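PDB 5YSC: vitamin B12-binding protein from Vibrio cholerae O395, which binds vitamin B12 in the periplasm and probably delivers it to the membrane subunit BtuC of the BtuCDF ABC importer. Local coordinates for residues F212-E215 against H216-A219; N243-W246 against L247-T251; N186-A189 against D190-V193. One frame throughout, in Å; residues are numbered along the deposited sequence.

Contact 1: residues F212-E215 against H216-A219; sequences FTSE and HAIA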
ATOM      1  N   PHE A 212      11.502  -5.294   9.752  1.00 14.99           N
ATOM      2  CA  PHE A 212      10.719  -5.855   8.663  1.00 15.83           C
ATOM      3  C   PHE A 212      11.397  -5.575   7.330  1.00 16.83           C
ATOM      4  O   PHE A 212      11.891  -4.461   7.096  1.00 16.53           O
ATOM      5  CB  PHE A 212       9.310  -5.277   8.656  1.00 12.96           C
ATOM      6  CG  PHE A 212       8.451  -5.755   9.809  1.00 13.77           C
ATOM      7  CD1 PHE A 212       8.214  -7.101  10.013  1.00 15.44           C
ATOM      8  CD2 PHE A 212       7.940  -4.849  10.714  1.00 14.98           C
ATOM      9  CE1 PHE A 212       7.441  -7.506  11.039  1.00 14.18           C
ATOM     10  CE2 PHE A 212       7.173  -5.247  11.781  1.00 13.49           C
ATOM     11  CZ  PHE A 212       6.918  -6.593  11.944  1.00 14.55           C
ATOM     12  N   THR A 213      11.394  -6.570   6.446  1.00 15.08           N
ATOM     13  CA  THR A 213      12.089  -6.466   5.172  1.00 17.24           C
ATOM     14  C   THR A 213      11.293  -7.256   4.120  1.00 18.67           C
ATOM     15  O   THR A 213      10.099  -7.518   4.298  1.00 17.73           O
ATOM     16  CB  THR A 213      13.551  -6.931   5.351  1.00 19.49           C
ATOM     17  OG1 THR A 213      14.326  -6.632   4.169  1.00 21.33           O
ATOM     18  CG2 THR A 213      13.608  -8.466   5.664  1.00 20.89           C
ATOM     19  N   SER A 214      11.960  -7.642   3.026  1.00 20.95           N
ATOM     20  CA  SER A 214      11.332  -8.337   1.914  1.00 25.63           C
ATOM     21  C   SER A 214      11.603  -9.838   1.985  1.00 25.98           C
ATOM     22  O   SER A 214      12.549 -10.306   2.627  1.00 26.32           O
ATOM     23  CB  SER A 214      11.851  -7.788   0.582  1.00 24.46           C
ATOM     24  OG  SER A 214      13.229  -8.119   0.423  1.00 25.70           O
ATOM     25  N   GLU A 215      10.756 -10.596   1.285  1.00 26.88           N
ATOM     26  CA  GLU A 215      10.970 -12.030   1.195  1.00 30.31           C
ATOM     27  C   GLU A 215      12.284 -12.309   0.499  1.00 31.87           C
ATOM     28  O   GLU A 215      13.009 -13.240   0.865  1.00 32.74           O
ATOM     29  CB  GLU A 215       9.778 -12.661   0.479  1.00 31.87           C
ATOM     30  CG  GLU A 215       8.483 -12.416   1.253  1.00 34.20           C
ATOM     31  CD  GLU A 215       7.227 -12.993   0.612  1.00 42.19           C
ATOM     32  OE1 GLU A 215       6.174 -12.311   0.665  1.00 38.46           O
ATOM     33  OE2 GLU A 215       7.278 -14.125   0.074  1.00 45.52           O
ATOM     34  N   HIS A 216      12.651 -11.406  -0.404  1.00 33.21           N
ATOM     35  CA  HIS A 216      13.848 -11.533  -1.229  1.00 40.44           C
ATOM     36  C   HIS A 216      15.096 -11.433  -0.359  1.00 39.85           C
ATOM     37  O   HIS A 216      16.009 -12.263  -0.455  1.00 42.94           O
ATOM     38  CB  HIS A 216      13.838 -10.437  -2.314  1.00 45.39           C
ATOM     39  CG  HIS A 216      12.493  -9.777  -2.510  1.00 53.72           C
ATOM     40  ND1 HIS A 216      11.295 -10.463  -2.416  1.00 54.39           N
ATOM     41  CD2 HIS A 216      12.158  -8.485  -2.761  1.00 56.25           C
ATOM     42  CE1 HIS A 216      10.289  -9.630  -2.606  1.00 53.41           C
ATOM     43  NE2 HIS A 216      10.784  -8.424  -2.823  1.00 56.28           N
ATOM     44  N   ALA A 217      15.119 -10.431   0.530  1.00 35.08           N
ATOM     45  CA  ALA A 217      16.251 -10.214   1.434  1.00 35.55           C
ATOM     46  C   ALA A 217      16.449 -11.395   2.373  1.00 34.52           C
ATOM     47  O   ALA A 217      17.587 -11.814   2.635  1.00 34.13           O
ATOM     48  CB  ALA A 217      16.032  -8.935   2.248  1.00 32.92           C
ATOM     49  N   ILE A 218      15.357 -11.941   2.901  1.00 32.00           N
ATOM     50  CA  ILE A 218      15.471 -13.087   3.795  1.00 34.54           C
ATOM     51  C   ILE A 218      16.086 -14.260   3.048  1.00 34.99           C
ATOM     52  O   ILE A 218      17.083 -14.856   3.489  1.00 34.11           O
ATOM     53  CB  ILE A 218      14.091 -13.441   4.380  1.00 29.55           C
ATOM     54  CG1 ILE A 218      13.534 -12.266   5.201  1.00 32.26           C
ATOM     55  CG2 ILE A 218      14.168 -14.672   5.227  1.00 30.79           C
ATOM     56  CD1 ILE A 218      14.367 -11.879   6.406  1.00 30.58           C
ATOM     57  N   ALA A 219      15.534 -14.559   1.868  1.00 34.70           N
ATOM     58  CA  ALA A 219      15.960 -15.711   1.085  1.00 38.55           C
ATOM     59  C   ALA A 219      17.423 -15.614   0.695  1.00 39.04           C
ATOM     60  O   ALA A 219      18.108 -16.636   0.600  1.00 39.33           O
ATOM     61  CB  ALA A 219      15.102 -15.825  -0.174  1.00 34.62           C
TER

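Contact 2: residues N243-W246 against L247-T251; sequences NADW and LNRPT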
ATOM      1  N   ASN A 243       4.814  -9.323   3.196  1.00 11.22           N
ATOM      2  CA  ASN A 243       4.318  -9.341   1.826  1.00  9.47           C
ATOM      3  C   ASN A 243       4.047  -7.909   1.348  1.00 11.06           C
ATOM      4  O   ASN A 243       3.139  -7.216   1.832  1.00 11.01           O
ATOM      5  CB  ASN A 243       3.076 -10.219   1.745  1.00  8.57           C
ATOM      6  CG  ASN A 243       2.514 -10.313   0.354  1.00 11.59           C
ATOM      7  OD1 ASN A 243       2.397  -9.337  -0.354  1.00 12.24           O
ATOM      8  ND2 ASN A 243       2.127 -11.515  -0.024  1.00 11.04           N
ATOM      9  N   ALA A 244       4.879  -7.451   0.410  1.00 11.31           N
ATOM     10  CA  ALA A 244       4.841  -6.068  -0.038  1.00 10.66           C
ATOM     11  C   ALA A 244       3.578  -5.760  -0.840  1.00 11.92           C
ATOM     12  O   ALA A 244       3.073  -4.620  -0.793  1.00 11.61           O
ATOM     13  CB  ALA A 244       6.092  -5.765  -0.864  1.00 12.76           C
ATOM     14  N   ASP A 245       3.047  -6.741  -1.571  1.00 11.05           N
ATOM     15  CA  ASP A 245       1.808  -6.517  -2.320  1.00 11.34           C
ATOM     16  C   ASP A 245       0.652  -6.182  -1.383  1.00 12.76           C
ATOM     17  O   ASP A 245      -0.162  -5.294  -1.662  1.00 12.59           O
ATOM     18  CB  ASP A 245       1.469  -7.751  -3.158  1.00 12.31           C
ATOM     19  CG  ASP A 245       2.420  -7.995  -4.331  1.00 14.84           C
ATOM     20  OD1 ASP A 245       3.362  -7.196  -4.568  1.00 15.48           O
ATOM     21  OD2 ASP A 245       2.216  -9.070  -5.010  1.00 14.88           O
ATOM     22  N   TRP A 246       0.554  -6.888  -0.266  1.00  9.86           N
ATOM     23  CA  TRP A 246      -0.535  -6.638   0.668  1.00  8.78           C
ATOM     24  C   TRP A 246      -0.346  -5.322   1.384  1.00  9.21           C
ATOM     25  O   TRP A 246      -1.321  -4.624   1.696  1.00  9.43           O
ATOM     26  CB  TRP A 246      -0.590  -7.739   1.732  1.00 10.55           C
ATOM     27  CG  TRP A 246      -0.807  -9.137   1.250  1.00  9.21           C
ATOM     28  CD1 TRP A 246      -1.287  -9.567   0.029  1.00  9.40           C
ATOM     29  CD2 TRP A 246      -0.558 -10.307   2.015  1.00  8.83           C
ATOM     30  NE1 TRP A 246      -1.329 -10.949   0.008  1.00 12.16           N
ATOM     31  CE2 TRP A 246      -0.866 -11.419   1.205  1.00 10.04           C
ATOM     32  CE3 TRP A 246      -0.074 -10.527   3.297  1.00 11.73           C
ATOM     33  CZ2 TRP A 246      -0.751 -12.707   1.655  1.00 10.04           C
ATOM     34  CZ3 TRP A 246       0.080 -11.827   3.747  1.00  9.53           C
ATOM     35  CH2 TRP A 246      -0.239 -12.905   2.921  1.00 10.39           C
ATOM     36  N   LEU A 247       0.902  -5.050   1.739  1.00  8.50           N
ATOM     37  CA  LEU A 247       1.245  -4.004   2.680  1.00  8.94           C
ATOM     38  C   LEU A 247       1.305  -2.647   2.012  1.00 12.02           C
ATOM     39  O   LEU A 247       0.705  -1.686   2.491  1.00 11.92           O
ATOM     40  CB  LEU A 247       2.585  -4.350   3.315  1.00  8.96           C
ATOM     41  CG  LEU A 247       3.077  -3.297   4.302  1.00 10.37           C
ATOM     42  CD1 LEU A 247       2.196  -3.145   5.546  1.00 13.37           C
ATOM     43  CD2 LEU A 247       4.499  -3.615   4.640  1.00 14.65           C
ATOM     44  N   ASN A 248       1.981  -2.577   0.885  1.00 11.06           N
ATOM     45  CA  ASN A 248       2.330  -1.298   0.296  1.00 12.03           C
ATOM     46  C   ASN A 248       1.303  -0.786  -0.702  1.00 11.89           C
ATOM     47  O   ASN A 248       1.421   0.369  -1.158  1.00 13.15           O
ATOM     48  CB  ASN A 248       3.711  -1.413  -0.324  1.00 11.93           C
ATOM     49  CG  ASN A 248       4.780  -1.619   0.751  1.00 14.80           C
ATOM     50  OD1 ASN A 248       4.614  -1.157   1.873  1.00 17.01           O
ATOM     51  ND2 ASN A 248       5.855  -2.279   0.414  1.00 16.35           N
ATOM     52  N   ARG A 249       0.290  -1.586  -1.029  1.00  8.61           N
ATOM     53  CA  ARG A 249      -0.887  -1.158  -1.762  1.00 10.17           C
ATOM     54  C   ARG A 249      -2.084  -1.118  -0.837  1.00 10.71           C
ATOM     55  O   ARG A 249      -2.404  -2.150  -0.239  1.00 10.53           O
ATOM     56  CB  ARG A 249      -1.219  -2.122  -2.917  1.00 10.39           C
ATOM     57  CG  ARG A 249      -0.118  -2.526  -3.810  1.00 10.30           C
ATOM     58  CD  ARG A 249      -0.572  -3.635  -4.719  1.00  9.74           C
ATOM     59  NE  ARG A 249       0.523  -4.188  -5.466  1.00 10.78           N
ATOM     60  CZ  ARG A 249       0.353  -5.033  -6.475  1.00 12.79           C
ATOM     61  NH1 ARG A 249      -0.876  -5.376  -6.842  1.00 12.36           N
ATOM     62  NH2 ARG A 249       1.406  -5.495  -7.142  1.00 13.25           N
ATOM     63  N   PRO A 250      -2.837  -0.049  -0.770  1.00  9.24           N
ATOM     64  CA  PRO A 250      -4.042  -0.054   0.062  1.00  9.35           C
ATOM     65  C   PRO A 250      -5.248  -0.655  -0.640  1.00  9.31           C
ATOM     66  O   PRO A 250      -5.824  -0.050  -1.556  1.00 10.93           O
ATOM     67  CB  PRO A 250      -4.269   1.435   0.369  1.00 10.92           C
ATOM     68  CG  PRO A 250      -3.029   2.110  -0.020  1.00 12.94           C
ATOM     69  CD  PRO A 250      -2.395   1.316  -1.093  1.00  9.01           C
ATOM     70  N   THR A 251      -5.579  -1.905  -0.256  1.00  9.43           N
ATOM     71  CA  THR A 251      -6.517  -2.749  -0.979  1.00  9.53           C
ATOM     72  C   THR A 251      -7.204  -3.647   0.037  1.00 10.28           C
ATOM     73  O   THR A 251      -6.834  -3.655   1.214  1.00  8.48           O
ATOM     74  CB  THR A 251      -5.837  -3.680  -1.987  1.00  9.32           C
ATOM     75  OG1 THR A 251      -5.146  -4.667  -1.222  1.00  8.48           O
ATOM     76  CG2 THR A 251      -4.797  -2.956  -2.818  1.00  8.96           C
TER
HETATM   77  O   HOH W   1      -2.760  -5.569  -2.263  1.00  9.20           O
HETATM   78  O   HOH W   2       4.148  -6.449  -6.921  1.00 23.84           O

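Contact 3: residues N186-A189 against D190-V193; sequences NIFA and DSEV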
ATOM      1  N   ASN A 186       7.068   3.500  14.452  1.00 19.41           N
ATOM      2  CA  ASN A 186       8.118   3.626  13.455  1.00 18.30           C
ATOM      3  C   ASN A 186       9.304   4.394  14.012  1.00 20.69           C
ATOM      4  O   ASN A 186       9.138   5.529  14.455  1.00 21.15           O
ATOM      5  CB  ASN A 186       7.545   4.337  12.227  1.00 18.51           C
ATOM      6  CG  ASN A 186       8.566   4.585  11.163  1.00 18.25           C
ATOM      7  OD1 ASN A 186       9.638   3.984  11.139  1.00 17.07           O
ATOM      8  ND2 ASN A 186       8.219   5.461  10.232  1.00 15.94           N
ATOM      9  N   ILE A 187      10.504   3.804  13.952  1.00 21.58           N
ATOM     10  CA  ILE A 187      11.697   4.463  14.511  1.00 23.76           C
ATOM     11  C   ILE A 187      12.078   5.692  13.707  1.00 26.92           C
ATOM     12  O   ILE A 187      12.807   6.564  14.201  1.00 29.10           O
ATOM     13  CB  ILE A 187      12.921   3.517  14.582  1.00 25.68           C
ATOM     14  CG1 ILE A 187      13.260   2.916  13.206  1.00 25.08           C
ATOM     15  CG2 ILE A 187      12.703   2.424  15.626  1.00 25.82           C
ATOM     16  CD1 ILE A 187      14.663   2.244  13.142  1.00 26.81           C
ATOM     17  N   PHE A 188      11.640   5.780  12.456  1.00 20.05           N
ATOM     18  CA  PHE A 188      11.975   6.914  11.608  1.00 22.17           C
ATOM     19  C   PHE A 188      10.778   7.829  11.380  1.00 21.37           C
ATOM     20  O   PHE A 188      10.764   8.606  10.423  1.00 22.39           O
ATOM     21  CB  PHE A 188      12.556   6.411  10.292  1.00 19.74           C
ATOM     22  CG  PHE A 188      13.975   5.914  10.409  1.00 22.44           C
ATOM     23  CD1 PHE A 188      15.015   6.821  10.601  1.00 23.70           C
ATOM     24  CD2 PHE A 188      14.277   4.564  10.333  1.00 22.14           C
ATOM     25  CE1 PHE A 188      16.341   6.387  10.712  1.00 26.62           C
ATOM     26  CE2 PHE A 188      15.592   4.110  10.439  1.00 23.37           C
ATOM     27  CZ  PHE A 188      16.632   5.020  10.627  1.00 26.73           C
ATOM     28  N   ALA A 189       9.802   7.791  12.277  1.00 20.95           N
ATOM     29  CA  ALA A 189       8.579   8.552  12.084  1.00 19.56           C
ATOM     30  C   ALA A 189       8.886  10.025  11.871  1.00 22.92           C
ATOM     31  O   ALA A 189       8.322  10.669  10.982  1.00 21.93           O
ATOM     32  CB  ALA A 189       7.664   8.383  13.288  1.00 23.67           C
ATOM     33  N   ASP A 190       9.783  10.568  12.692  1.00 24.28           N
ATOM     34  CA  ASP A 190      10.131  11.994  12.635  1.00 26.75           C
ATOM     35  C   ASP A 190      11.313  12.205  11.695  1.00 28.55           C
ATOM     36  O   ASP A 190      12.427  12.508  12.110  1.00 46.62           O
ATOM     37  CB  ASP A 190      10.456  12.519  14.028  1.00 37.37           C
ATOM     38  CG  ASP A 190       9.309  12.349  14.994  1.00 45.83           C
ATOM     39  OD1 ASP A 190       8.143  12.410  14.523  1.00 46.91           O
ATOM     40  OD2 ASP A 190       9.579  12.147  16.210  1.00 51.46           O
ATOM     41  N   SER A 191      11.050  12.040  10.401  1.00 28.58           N
ATOM     42  CA  SER A 191      12.004  12.369   9.355  1.00 30.46           C
ATOM     43  C   SER A 191      11.494  13.555   8.542  1.00 32.08           C
ATOM     44  O   SER A 191      10.297  13.873   8.518  1.00 31.82           O
ATOM     45  CB  SER A 191      12.266  11.187   8.413  1.00 29.61           C
ATOM     46  OG  SER A 191      12.696  10.043   9.128  1.00 28.50           O
ATOM     47  N   GLU A 192      12.427  14.197   7.856  1.00 30.81           N
ATOM     48  CA  GLU A 192      12.107  15.409   7.109  1.00 32.55           C
ATOM     49  C   GLU A 192      11.406  15.111   5.790  1.00 33.31           C
ATOM     50  O   GLU A 192      10.748  15.999   5.251  1.00 31.15           O
ATOM     51  CB  GLU A 192      13.388  16.222   6.880  1.00 37.46           C
ATOM     52  CG  GLU A 192      14.172  16.395   8.187  1.00 46.17           C
ATOM     53  CD  GLU A 192      15.230  17.485   8.141  1.00 58.97           C
ATOM     54  OE1 GLU A 192      14.913  18.637   8.527  1.00 61.76           O
ATOM     55  OE2 GLU A 192      16.382  17.184   7.743  1.00 63.00           O
ATOM     56  N   VAL A 193      11.484  13.882   5.289  1.00 27.07           N
ATOM     57  CA  VAL A 193      10.773  13.487   4.075  1.00 26.75           C
ATOM     58  C   VAL A 193       9.972  12.231   4.392  1.00 25.63           C
ATOM     59  O   VAL A 193      10.282  11.523   5.360  1.00 21.78           O
ATOM     60  CB  VAL A 193      11.735  13.244   2.885  1.00 29.01           C
ATOM     61  CG1 VAL A 193      12.528  14.503   2.563  1.00 32.68           C
ATOM     62  CG2 VAL A 193      12.686  12.063   3.152  1.00 26.04           C
TER

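Contact 1: residues F212-E215 against H216-A219
Ser-214 OG takes the backbone N-H of Ala-217 at 3.0 Å, with an angle of 160° at the hydrogen, and so caps the first turn of the helix that starts at Glu-215. The first N-H groups of a helix have no carbonyl of an earlier turn to bind, and a serine hydroxyl on a short side chain replaces one. With chi1 at 67° OG stands between the backbone N and the carbonyl carbon of its own residue, and from there it turns back over the opening turn. The regular pattern follows at once: Ile-218 N donates to Ser-214 O over a rather long 3.3 Å, and Ala-219 N to Glu-215 O at 3.0 Å.

The imidazole of His-216 folds back on the cap. Ser-214 CB lies over one of its faces, 3.6 Å from the ring centroid, in a CH-pi contact.

On the buried side, small and aliphatic groups suit the close approach of strand 210-213 and the helix after it. The methyl of Ala-217 fits against Thr-213 OG1 at 3.5 Å, while Thr-213 CG2 meets Ile-218 CD1 at 3.6 Å. Backbone bonds from Thr-213 to Trp-240 and Leu-242 tie this strand to its neighbour in the sheet.

A serine N-cap here opens helix 215-220 after strand 210-213, a beta-to-alpha connection in the parallel alpha/beta lobe of a periplasmic binding protein.

Contact 2: residues N243-W246 against L247-T251
Asp-245 and Arg-249 run side by side in the same direction, and both bond the bound cyanocobalamin: Asp-245 OD1 accepts from N40 of the ligand, and Arg-249 NE donates to its O39. Between the two side chains the salt bridge is long, 3.7 Å from Asp-245 OD1 to Arg-249 NH2. The oxygen lies well out of the guanidinium plane, so the attraction is one of charge alone. A water links the pair, giving a hydrogen to Asp-245 OD1 at 2.6 Å and accepting a weak bond from Arg-249 NH2. Further salt bridges join NH1 to Glu-32 and NH2 to Asp-51. A second water joins Asp-245 O to Thr-251 OG1.

Asn-243 is the N-cap of the helix. Its OD1 receives Trp-246 N at 3.1 Å from above the amide plane, and its ND2 sits over the centre of the indole, 3.2 Å above the ring plane. Main-chain bonds from Leu-247 N to Asn-243 O and, at 2.9 Å, from Asn-248 N to Ala-244 O build the short helix.

The small Ala-244 CB touches Asn-248 ND2, which also donates to Tyr-159. Extended from CG to NE (chi2 170°), Arg-249 passes alongside the backbone, its CD 3.5 Å from Asp-245 O, and carries its guanidinium beside the carboxylate. Leu-247 packs on Val-178 and Phe-179 of helix 176-181 and on Ala-257 of helix 254-267.

The short helix and the residue after it thus offer an acceptor and a donor to N40 and O39, consistent with a single carboxamide, while Glu-32 and Asp-51 probably balance the guanidinium's charge and fix its orientation.

Contact 3: residues N186-A189 against D190-V193
Ser-191 OG gives its hydrogen to Phe-188 O across 2.7 Å, the one side-chain hydrogen bond joining 186-189 to 190-193. The hydroxyl comes slightly tilted from the carbonyl plane, by 24°. Its chi1 of -56° places OG anti to its own carbonyl carbon, from where it reaches Phe-188 O; serine suits the place by carrying a hydroxyl on a single carbon.

Among backbone bonds, Ala-189 N reaches Asn-186 O at 3.2 Å and closes a type I beta turn. Just beyond it, Ser-191 N makes a weak bond to Ala-189 O at 3.1 Å. This spans an inverse gamma turn centred on Asp-190, so two tight turns succeed each other.

Asn-186 adds a side-chain bond within the first turn: its OD1 accepts Phe-188 N at 3.0 Å. The donor stands above the amide plane, 72° out of it, in the Asx turn for which asparagine is well fitted. Its ND2 donates to Leu-169 O.

Van der Waals contact is slight. Phe-188 CB lies 3.8 Å from Ser-191 OG, and the carboxylate of Asp-190 suits an exposed turn.

The loop leaves strand 184-186 and leads on to strand 197-198; Ile-187 packs on strand 155-159, the side chain of Phe-188 touches Gln-202 and Val-203 of helix 200-206, and Ala-189 is backbone hydrogen-bonded to Gln-171, whose NE2 also donates to Ser-191 O.

Overall arrangement
Along the chain contact 3 comes first, then contact 1, then contact 2, all in the lobe built around the parallel sheet 184-186, 155-159, 210-213, 239-241. Contact 3 follows the edge strand 184-186, contact 1 follows on from strand 210-213, and contact 2 comes shortly after the opposite edge strand, 239-241. Contacts 1 and 2 have centres 15 Å apart and touch where Glu-215 packs on Asn-243. Contact 3 stands off, its centre 22 Å from contact 1 and 20 Å from contact 2. Of the three, only contact 2 holds residues of the cyanocobalamin pocket; contacts 1 and 3 are structural parts of the same lobe. In contact 3, the side chain of Phe-188 is about 9 Å from that of Glu-201, predicted to matter for BtuC binding.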